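Local coordinates for Non-structural protein NS1 (Murine minute virus, PDB 4R94), which nicks viral DNA at the replication origin and unwinds it to initiate viral DNA replication, the endonuclease and origin-binding activities residing in this N-terminal domain, at residues Trp144-Leu149 with Glu181-Leu186; Lys95-Glu100 with Val151-Trp156. All blocks are in the same frame, centred on the assembly; numbering follows the deposited sequence.

Contact 1: Trp144-Leu149 with Glu181-Leu186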
# COMPACT_ATOMS: atom_id res chain seq x y z
N TRP A 144 -3.54 -15.25 9.57
CA TRP A 144 -2.21 -15.73 9.21
C TRP A 144 -1.53 -14.77 8.24
O TRP A 144 -0.34 -14.47 8.39
CB TRP A 144 -2.30 -17.13 8.59
CG TRP A 144 -0.97 -17.73 8.21
CD1 TRP A 144 -0.18 -18.53 8.98
CD2 TRP A 144 -0.29 -17.59 6.95
NE1 TRP A 144 0.94 -18.90 8.28
CE2 TRP A 144 0.90 -18.34 7.03
CE3 TRP A 144 -0.58 -16.91 5.76
CZ2 TRP A 144 1.80 -18.42 5.98
CZ3 TRP A 144 0.32 -16.99 4.71
CH2 TRP A 144 1.50 -17.74 4.83
N TRP A 145 -2.28 -14.29 7.25
CA TRP A 145 -1.72 -13.37 6.26
C TRP A 145 -1.26 -12.09 6.95
O TRP A 145 -0.15 -11.61 6.68
CB TRP A 145 -2.74 -13.06 5.15
CG TRP A 145 -2.52 -13.89 3.91
CD1 TRP A 145 -3.00 -15.15 3.67
CD2 TRP A 145 -1.73 -13.53 2.77
NE1 TRP A 145 -2.57 -15.58 2.43
CE2 TRP A 145 -1.79 -14.61 1.86
CE3 TRP A 145 -0.99 -12.39 2.43
CZ2 TRP A 145 -1.12 -14.59 0.64
CZ3 TRP A 145 -0.33 -12.37 1.20
CH2 TRP A 145 -0.41 -13.46 0.32
N ARG A 146 -2.09 -11.54 7.83
CA ARG A 146 -1.69 -10.31 8.53
C ARG A 146 -0.42 -10.52 9.34
O ARG A 146 0.47 -9.67 9.34
CB ARG A 146 -2.80 -9.79 9.45
CG ARG A 146 -2.53 -8.37 9.98
CD ARG A 146 -3.00 -8.18 11.43
NE ARG A 146 -2.21 -8.99 12.35
CZ ARG A 146 -0.98 -8.68 12.77
NH1 ARG A 146 -0.40 -7.56 12.35
NH2 ARG A 146 -0.33 -9.49 13.61
N ARG A 147 -0.34 -11.65 10.03
CA ARG A 147 0.85 -11.92 10.84
C ARG A 147 2.12 -12.05 10.00
O ARG A 147 3.15 -11.45 10.33
CB ARG A 147 0.65 -13.19 11.67
CG ARG A 147 1.86 -13.50 12.54
CD ARG A 147 1.53 -14.57 13.57
NE ARG A 147 0.94 -15.75 12.96
CZ ARG A 147 1.65 -16.73 12.39
NH1 ARG A 147 2.97 -16.66 12.36
NH2 ARG A 147 1.03 -17.77 11.86
N GLN A 148 2.04 -12.81 8.91
CA GLN A 148 3.19 -13.02 8.03
C GLN A 148 3.63 -11.72 7.40
O GLN A 148 4.83 -11.41 7.34
CB GLN A 148 2.86 -14.04 6.95
CG GLN A 148 2.62 -15.43 7.50
CD GLN A 148 3.86 -15.99 8.16
OE1 GLN A 148 4.97 -15.84 7.63
NE2 GLN A 148 3.69 -16.62 9.31
N LEU A 149 2.65 -10.96 6.91
CA LEU A 149 2.94 -9.67 6.32
C LEU A 149 3.61 -8.75 7.33
O LEU A 149 4.53 -8.03 6.97
CB LEU A 149 1.65 -9.02 5.77
CG LEU A 149 1.13 -9.60 4.46
CD1 LEU A 149 -0.17 -8.90 4.08
CD2 LEU A 149 2.16 -9.55 3.30
N GLU A 181 1.36 -3.83 15.60
CA GLU A 181 0.63 -4.19 14.39
C GLU A 181 0.70 -3.11 13.32
O GLU A 181 -0.32 -2.49 12.98
CB GLU A 181 -0.83 -4.49 14.72
CG GLU A 181 -0.99 -5.72 15.60
CD GLU A 181 -2.41 -6.25 15.62
OE1 GLU A 181 -3.36 -5.49 15.31
OE2 GLU A 181 -2.58 -7.44 15.94
N TRP A 182 1.90 -2.90 12.78
CA TRP A 182 2.06 -1.93 11.71
C TRP A 182 1.56 -2.48 10.37
O TRP A 182 1.64 -1.78 9.35
CB TRP A 182 3.53 -1.52 11.59
CG TRP A 182 3.99 -0.61 12.70
CD1 TRP A 182 3.32 -0.31 13.85
CD2 TRP A 182 5.23 0.11 12.76
NE1 TRP A 182 4.07 0.56 14.63
CE2 TRP A 182 5.25 0.83 13.97
CE3 TRP A 182 6.33 0.21 11.90
CZ2 TRP A 182 6.32 1.64 14.35
CZ3 TRP A 182 7.40 1.01 12.27
CH2 TRP A 182 7.38 1.72 13.49
N VAL A 183 1.07 -3.72 10.36
CA VAL A 183 0.16 -4.13 9.30
C VAL A 183 -1.17 -4.48 9.93
O VAL A 183 -1.21 -5.35 10.81
CB VAL A 183 0.65 -5.36 8.51
CG1 VAL A 183 -0.36 -5.71 7.44
CG2 VAL A 183 2.03 -5.09 7.87
N THR A 184 -2.24 -3.81 9.52
CA THR A 184 -3.57 -4.12 10.06
C THR A 184 -4.40 -4.89 9.03
O THR A 184 -4.16 -4.79 7.83
CB THR A 184 -4.33 -2.85 10.48
OG1 THR A 184 -4.58 -2.01 9.35
CG2 THR A 184 -3.55 -2.07 11.53
N LEU A 185 -5.39 -5.63 9.53
CA LEU A 185 -6.32 -6.41 8.72
C LEU A 185 -7.74 -5.96 9.03
O LEU A 185 -8.11 -5.84 10.20
CB LEU A 185 -6.15 -7.90 9.00
CG LEU A 185 -7.24 -8.84 8.50
CD1 LEU A 185 -7.16 -9.03 6.99
CD2 LEU A 185 -7.15 -10.16 9.26
N LEU A 186 -8.54 -5.70 8.00
CA LEU A 186 -9.93 -5.29 8.21
C LEU A 186 -10.73 -6.44 8.83
O LEU A 186 -10.70 -7.56 8.33
CB LEU A 186 -10.59 -4.87 6.90
CG LEU A 186 -12.01 -4.33 7.10
CD1 LEU A 186 -11.95 -2.98 7.81
CD2 LEU A 186 -12.74 -4.21 5.77

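Contact 2: Lys95-Glu100 with Val151-Trp156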
# COMPACT_ATOMS: atom_id res chain seq x y z
N LYS A 95 5.22 -4.26 -1.63
CA LYS A 95 5.08 -5.31 -2.63
C LYS A 95 6.02 -6.47 -2.37
O LYS A 95 5.63 -7.62 -2.56
CB LYS A 95 5.26 -4.72 -4.02
CG LYS A 95 4.08 -3.84 -4.37
CD LYS A 95 4.24 -3.07 -5.65
CE LYS A 95 2.96 -2.28 -5.90
NZ LYS A 95 3.07 -1.44 -7.13
N LYS A 96 7.25 -6.18 -1.92
CA LYS A 96 8.18 -7.25 -1.54
C LYS A 96 7.53 -8.15 -0.49
O LYS A 96 7.62 -9.37 -0.58
CB LYS A 96 9.50 -6.70 -1.01
CG LYS A 96 10.54 -7.77 -0.75
CD LYS A 96 11.10 -8.29 -2.05
CE LYS A 96 12.23 -9.28 -1.81
NZ LYS A 96 12.84 -9.70 -3.08
N CYS A 97 6.85 -7.55 0.49
CA CYS A 97 6.22 -8.33 1.55
C CYS A 97 5.13 -9.23 1.00
O CYS A 97 5.03 -10.41 1.36
CB CYS A 97 5.62 -7.41 2.63
SG CYS A 97 6.86 -6.55 3.58
N LEU A 98 4.29 -8.66 0.14
CA LEU A 98 3.20 -9.41 -0.47
C LEU A 98 3.78 -10.58 -1.25
O LEU A 98 3.30 -11.71 -1.14
CB LEU A 98 2.37 -8.52 -1.40
CG LEU A 98 1.67 -7.32 -0.78
CD1 LEU A 98 1.08 -6.47 -1.90
CD2 LEU A 98 0.60 -7.77 0.21
N PHE A 99 4.81 -10.31 -2.05
CA PHE A 99 5.38 -11.35 -2.92
C PHE A 99 6.07 -12.44 -2.09
O PHE A 99 6.01 -13.61 -2.46
CB PHE A 99 6.34 -10.74 -3.93
CG PHE A 99 5.68 -9.78 -4.90
CD1 PHE A 99 4.30 -9.78 -5.07
CD2 PHE A 99 6.44 -8.88 -5.62
CE1 PHE A 99 3.70 -8.90 -5.95
CE2 PHE A 99 5.84 -8.01 -6.51
CZ PHE A 99 4.48 -8.02 -6.67
N GLU A 100 6.69 -12.06 -0.98
CA GLU A 100 7.31 -13.04 -0.09
C GLU A 100 6.28 -13.99 0.48
O GLU A 100 6.52 -15.20 0.56
CB GLU A 100 8.09 -12.34 1.03
CG GLU A 100 9.36 -11.69 0.52
CD GLU A 100 10.15 -10.94 1.58
OE1 GLU A 100 9.55 -10.24 2.41
OE2 GLU A 100 11.40 -11.04 1.55
N VAL A 151 5.46 -9.66 9.85
CA VAL A 151 6.85 -10.15 10.00
C VAL A 151 7.76 -9.56 8.93
O VAL A 151 8.80 -8.97 9.24
CB VAL A 151 6.93 -11.68 9.95
CG1 VAL A 151 8.41 -12.13 9.87
CG2 VAL A 151 6.26 -12.27 11.18
N TYR A 152 7.37 -9.70 7.67
CA TYR A 152 8.22 -9.21 6.58
C TYR A 152 8.31 -7.69 6.56
O TYR A 152 9.38 -7.13 6.28
CB TYR A 152 7.73 -9.73 5.24
CG TYR A 152 7.98 -11.22 5.08
CD1 TYR A 152 9.27 -11.75 5.18
CD2 TYR A 152 6.92 -12.09 4.85
CE1 TYR A 152 9.49 -13.11 5.04
CE2 TYR A 152 7.14 -13.45 4.72
CZ TYR A 152 8.41 -13.95 4.82
OH TYR A 152 8.61 -15.31 4.68
N TRP A 153 7.21 -7.01 6.90
CA TRP A 153 7.19 -5.55 6.91
C TRP A 153 8.15 -5.01 7.96
O TRP A 153 8.97 -4.13 7.68
CB TRP A 153 5.74 -5.07 7.16
CG TRP A 153 5.50 -3.58 7.22
CD1 TRP A 153 4.88 -2.90 8.24
CD2 TRP A 153 5.78 -2.60 6.21
NE1 TRP A 153 4.77 -1.56 7.93
CE2 TRP A 153 5.32 -1.35 6.69
CE3 TRP A 153 6.38 -2.66 4.93
CZ2 TRP A 153 5.45 -0.17 5.96
CZ3 TRP A 153 6.49 -1.48 4.20
CH2 TRP A 153 6.05 -0.25 4.72
N SER A 154 8.09 -5.58 9.16
CA SER A 154 8.97 -5.12 10.24
C SER A 154 10.42 -5.41 9.87
O SER A 154 11.30 -4.59 10.09
CB SER A 154 8.60 -5.77 11.57
OG SER A 154 8.72 -7.18 11.51
N ARG A 155 10.64 -6.58 9.28
CA ARG A 155 11.98 -6.96 8.85
C ARG A 155 12.55 -6.00 7.83
O ARG A 155 13.70 -5.55 7.97
CB ARG A 155 11.98 -8.38 8.28
CG ARG A 155 11.99 -9.42 9.38
CD ARG A 155 11.90 -10.81 8.83
NE ARG A 155 13.13 -11.19 8.13
CZ ARG A 155 13.30 -12.35 7.50
NH1 ARG A 155 12.32 -13.25 7.50
NH2 ARG A 155 14.44 -12.61 6.88
N TRP A 156 11.76 -5.68 6.81
CA TRP A 156 12.24 -4.78 5.76
C TRP A 156 12.40 -3.35 6.26
O TRP A 156 13.36 -2.67 5.88
CB TRP A 156 11.29 -4.80 4.55
CG TRP A 156 11.60 -5.93 3.65
CD1 TRP A 156 10.83 -7.05 3.43
CD2 TRP A 156 12.79 -6.11 2.88
NE1 TRP A 156 11.46 -7.89 2.55
CE2 TRP A 156 12.67 -7.34 2.19
CE3 TRP A 156 13.95 -5.34 2.68
CZ2 TRP A 156 13.66 -7.82 1.33
CZ3 TRP A 156 14.93 -5.82 1.82
CH2 TRP A 156 14.77 -7.05 1.15

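Contact 1: Trp144-Leu149 with Glu181-Leu186
Arg146 reaches from helix 142-160 to the backbone of strand 183-185, where its NH1 donates a hydrogen bond of 2.8 Å to Val183 O. The bond bends moderately at the hydrogen (156°), and the acceptor lies almost exactly in the guanidinium plane, so the edge of the group is used. NH1 also bonds to Asn150 OD1, one helical turn further on.

The electrostatic contact uses a different surface of the same group. The carboxylate of Glu181 stacks over one guanidinium face, the two planes 24° apart, and Glu181 OE2 makes a long salt bridge of 3.8 Å to Arg146 NH2. That oxygen lies well above the guanidinium plane, so charge rather than a directed hydrogen bond makes the attraction. Glu181 has positive phi as the C' residue of the Schellman motif that ends helix 167-179.

Apolar contact fills in beside the polar group. Arg146 CG, anti to the backbone N (chi1 -169°), rests 3.8 Å from Leu185 CB; the chain then bends at chi2 and chi3. Leu149 CB approaches Val183 CG1 at 4.2 Å.

The axes of helix segment 144-149 and strand 183-185 approach to 8.0 Å and run nearly antiparallel; the strand pairs antiparallel with strand 24-31 of the central sheet. Arg146 NH1 is thus held by Val183 O and Asn150 OD1, which probably restrains the group's rotation, while Glu181 probably adds a weaker, mainly electrostatic attraction over its face.

Contact 2: Lys95-Glu100 with Val151-Trp156
Trp156 points its indole N-H at the carboxylate of Glu100, with NE1 3.0 Å from Glu100 OE1 and a weak bond of 3.3 Å from the same NE1 to Glu100 OE2. The nearer oxygen lies in the indole plane, but the donor meets it from above the carboxylate plane, 37° out. Lys96 adds its aliphatic chain to the same indole: its CB lies over one face, toward the rim, and its CG comes within 3.4 Å of Trp156 NE1.

Glu100 serves Tyr152 as well. Its CB sits over the centre of the phenol ring, 3.9 Å from the centroid, as a CH-pi contact, while Glu100 OE1 approaches Tyr152 CD1 at 3.2 Å. Glu100 CG stands anti to the carbonyl carbon (chi1 -72°), and the chain, extended at chi2, carries CD on toward the indole.

Deeper in the interface Cys97 SG nestles against the backbone of the partner helix, 3.4 Å from Trp153 N. The same sulfur packs on Tyr152 CB at 3.7 Å and makes an oblique sulfur-aromatic contact with the Trp156 ring.

The axes of segments 95-100 and 151-156 approach to 9.0 Å and cross at 138°, their helices being neighbours on the central antiparallel sheet of this HUH-type nickase domain.

Outside this shell, Lys96 NZ forms salt bridges with Glu55 and Glu53, which anchor the amine end of the chain. Leu56 of helix 54-70 touches both Lys96 and Trp156. On the sheet side, Trp153 NE1 donates to Lys31 O, and its ring meets Phe30 edge-to-face.

How the contacts relate
The two contacts lie 11 Å apart, centre to centre, and share helix 142-160: its earlier part meets strand 183-185 in contact 1, its next turns meet helix 81-104 in contact 2. Along the chain their segments alternate, in the order 95-100, 144-149, 151-156, 181-186. They also touch directly, with Val183 CG2 3.6 Å from Trp153 CD1 and Leu149 CD2 3.6 Å from Cys97 O. Helix 142-160 thus joins helix 81-104 to a strand of the central sheet. That sheet also includes strands 112-121 and 125-134, which carry the magnesium ligands Glu119, His127 and His129, so both contacts probably belong to the scaffold behind the metal site, without touching the ion.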